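Local atomic coordinates of glycosyl hydrolase, family 38 (Enterococcus faecalis, PDB entry 5KBP), a protein that probably hydrolyses alpha-mannosidic linkages in carbohydrates, as a family 38 glycoside hydrolase. Residues His260-Phe263 against Asp264-Leu267. Sequence-based numbering, arbitrary orientation.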
ATOM      1  N   HIS A 260      29.162 -21.643 -21.612  1.00 50.41           N
ATOM      2  CA  HIS A 260      27.961 -21.157 -20.948  1.00 47.59           C
ATOM      3  C   HIS A 260      27.669 -22.073 -19.767  1.00 44.21           C
ATOM      4  O   HIS A 260      27.396 -23.265 -19.952  1.00 52.82           O
ATOM      5  CB  HIS A 260      26.781 -21.121 -21.917  1.00 39.11           C
ATOM      6  CG  HIS A 260      25.719 -20.135 -21.536  1.00 66.00           C
ATOM      7  ND1 HIS A 260      24.376 -20.367 -21.738  1.00 68.98           N
ATOM      8  CD2 HIS A 260      25.808 -18.907 -20.969  1.00 61.88           C
ATOM      9  CE1 HIS A 260      23.682 -19.329 -21.307  1.00 65.06           C
ATOM     10  NE2 HIS A 260      24.527 -18.430 -20.837  1.00 60.57           N
ATOM     11  N   SER A 261      27.754 -21.532 -18.553  1.00 39.87           N
ATOM     12  CA  SER A 261      27.719 -22.382 -17.370  1.00 46.78           C
ATOM     13  C   SER A 261      26.806 -21.828 -16.283  1.00 46.33           C
ATOM     14  O   SER A 261      25.844 -21.109 -16.569  1.00 47.09           O
ATOM     15  CB  SER A 261      29.136 -22.569 -16.822  1.00 45.95           C
ATOM     16  OG  SER A 261      29.190 -23.623 -15.875  1.00 50.06           O
ATOM     17  N   ASN A 262      27.107 -22.168 -15.034  1.00 45.13           N
ATOM     18  CA  ASN A 262      26.278 -21.791 -13.897  1.00 45.02           C
ATOM     19  C   ASN A 262      27.128 -21.885 -12.638  1.00 47.89           C
ATOM     20  O   ASN A 262      28.228 -22.443 -12.648  1.00 53.60           O
ATOM     21  CB  ASN A 262      25.034 -22.679 -13.795  1.00 39.33           C
ATOM     22  CG  ASN A 262      25.369 -24.156 -13.852  1.00 44.38           C
ATOM     23  OD1 ASN A 262      25.789 -24.745 -12.856  1.00 55.08           O
ATOM     24  ND2 ASN A 262      25.179 -24.764 -15.018  1.00 42.70           N
ATOM     25  N   PHE A 263      26.596 -21.335 -11.545  1.00 44.93           N
ATOM     26  CA  PHE A 263      27.365 -21.265 -10.307  1.00 46.07           C
ATOM     27  C   PHE A 263      27.642 -22.644  -9.720  1.00 53.20           C
ATOM     28  O   PHE A 263      28.689 -22.845  -9.094  1.00 64.80           O
ATOM     29  CB  PHE A 263      26.644 -20.389  -9.287  1.00 50.37           C
ATOM     30  CG  PHE A 263      26.901 -18.925  -9.465  1.00 52.87           C
ATOM     31  CD1 PHE A 263      28.174 -18.413  -9.281  1.00 44.76           C
ATOM     32  CD2 PHE A 263      25.877 -18.060  -9.810  1.00 53.38           C
ATOM     33  CE1 PHE A 263      28.423 -17.066  -9.441  1.00 42.33           C
ATOM     34  CE2 PHE A 263      26.119 -16.711  -9.971  1.00 43.41           C
ATOM     35  CZ  PHE A 263      27.394 -16.214  -9.786  1.00 46.45           C
ATOM     36  N   ASP A 264      26.732 -23.601  -9.906  1.00 49.31           N
ATOM     37  CA  ASP A 264      26.957 -24.946  -9.383  1.00 48.48           C
ATOM     38  C   ASP A 264      28.161 -25.602 -10.048  1.00 54.64           C
ATOM     39  O   ASP A 264      29.010 -26.197  -9.374  1.00 54.66           O
ATOM     40  CB  ASP A 264      25.705 -25.799  -9.576  1.00 57.81           C
ATOM     41  CG  ASP A 264      24.550 -25.337  -8.715  1.00 71.44           C
ATOM     42  OD1 ASP A 264      24.788 -25.006  -7.534  1.00 69.74           O
ATOM     43  OD2 ASP A 264      23.409 -25.300  -9.220  1.00 78.07           O
ATOM     44  N   ASP A 265      28.250 -25.504 -11.377  1.00 51.77           N
ATOM     45  CA  ASP A 265      29.367 -26.113 -12.092  1.00 55.91           C
ATOM     46  C   ASP A 265      30.670 -25.361 -11.841  1.00 47.24           C
ATOM     47  O   ASP A 265      31.730 -25.983 -11.698  1.00 53.31           O
ATOM     48  CB  ASP A 265      29.066 -26.170 -13.589  1.00 56.22           C
ATOM     49  CG  ASP A 265      27.996 -27.186 -13.929  1.00 60.17           C
ATOM     50  OD1 ASP A 265      27.732 -28.073 -13.090  1.00 59.64           O
ATOM     51  OD2 ASP A 265      27.422 -27.103 -15.036  1.00 63.56           O
ATOM     52  N   TYR A 266      30.618 -24.029 -11.787  1.00 42.74           N
ATOM     53  CA  TYR A 266      31.833 -23.253 -11.556  1.00 46.76           C
ATOM     54  C   TYR A 266      32.407 -23.525 -10.170  1.00 52.30           C
ATOM     55  O   TYR A 266      33.614 -23.749 -10.019  1.00 48.86           O
ATOM     56  CB  TYR A 266      31.555 -21.760 -11.735  1.00 43.03           C
ATOM     57  CG  TYR A 266      32.762 -20.889 -11.456  1.00 50.25           C
ATOM     58  CD1 TYR A 266      33.831 -20.849 -12.340  1.00 53.28           C
ATOM     59  CD2 TYR A 266      32.833 -20.110 -10.307  1.00 44.07           C
ATOM     60  CE1 TYR A 266      34.940 -20.057 -12.091  1.00 53.57           C
ATOM     61  CE2 TYR A 266      33.939 -19.314 -10.050  1.00 48.43           C
ATOM     62  CZ  TYR A 266      34.988 -19.292 -10.946  1.00 56.75           C
ATOM     63  OH  TYR A 266      36.091 -18.503 -10.699  1.00 59.19           O
ATOM     64  N   LEU A 267      31.551 -23.510  -9.143  1.00 51.73           N
ATOM     65  CA  LEU A 267      32.019 -23.721  -7.775  1.00 50.26           C
ATOM     66  C   LEU A 267      32.685 -25.082  -7.617  1.00 58.32           C
ATOM     67  O   LEU A 267      33.696 -25.207  -6.914  1.00 62.06           O
ATOM     68  CB  LEU A 267      30.853 -23.580  -6.795  1.00 49.97           C
ATOM     69  CG  LEU A 267      30.394 -22.155  -6.482  1.00 53.23           C
ATOM     70  CD1 LEU A 267      29.103 -22.168  -5.681  1.00 55.93           C
ATOM     71  CD2 LEU A 267      31.484 -21.404  -5.735  1.00 55.85           C
TER
HETATM   72  O   HOH W   1      29.172 -25.874 -17.205  1.00 42.88           O
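The amide of N262 lies over the first turn of helix 263-270 and against the carboxylate of D265, the two side chains crossing with their planes 51° apart. It works with both ends. OD1 of N262 accepts from the backbone N of D265 at 3.0 Å, a donor that comes in from above the amide carbonyl's plane, 36° out of it, while ND2 of N262 reaches OD2 of D265 at 3.2 Å in a weak, bent bond. The stronger partner of ND2 is the side-chain oxygen of N50, so the amide has hydrogen bonds at either end to fix its rotation. A chi1 of 51° wedges CG of N262 between its own backbone N and carbonyl carbon, which turns OD1 back over the helix start.

S261 reaches the same side chain in two ways: its OG touches CB of D265 at 3.4 Å, and a water 2.6 Å from that OG donates to OD2 of D265. Behind the cap the helix begins its regular bonding, with Y266 N to N262 O at 3.0 Å and L267 N to F263 O at 2.9 Å. CB and CG of L267 both pack against that carbonyl oxygen of F263.

The ring of F263 leaves the turn for the interior, where it meets H53 edge-to-face and touches L228 and M230 of strand 226-231. Y266 enters the same region, its ring edge-to-face with Y10 and its OH bonded to the backbone oxygen of H226. The bond from D265 N to N262 OD1 makes N262 an asparagine N-cap, its side chain supplying an acceptor for a first-turn N-H that has no preceding turn to bond to, at the passage from strand 256-260 into helix 263-270 within the N-terminal domain of a family 38 glycoside hydrolase.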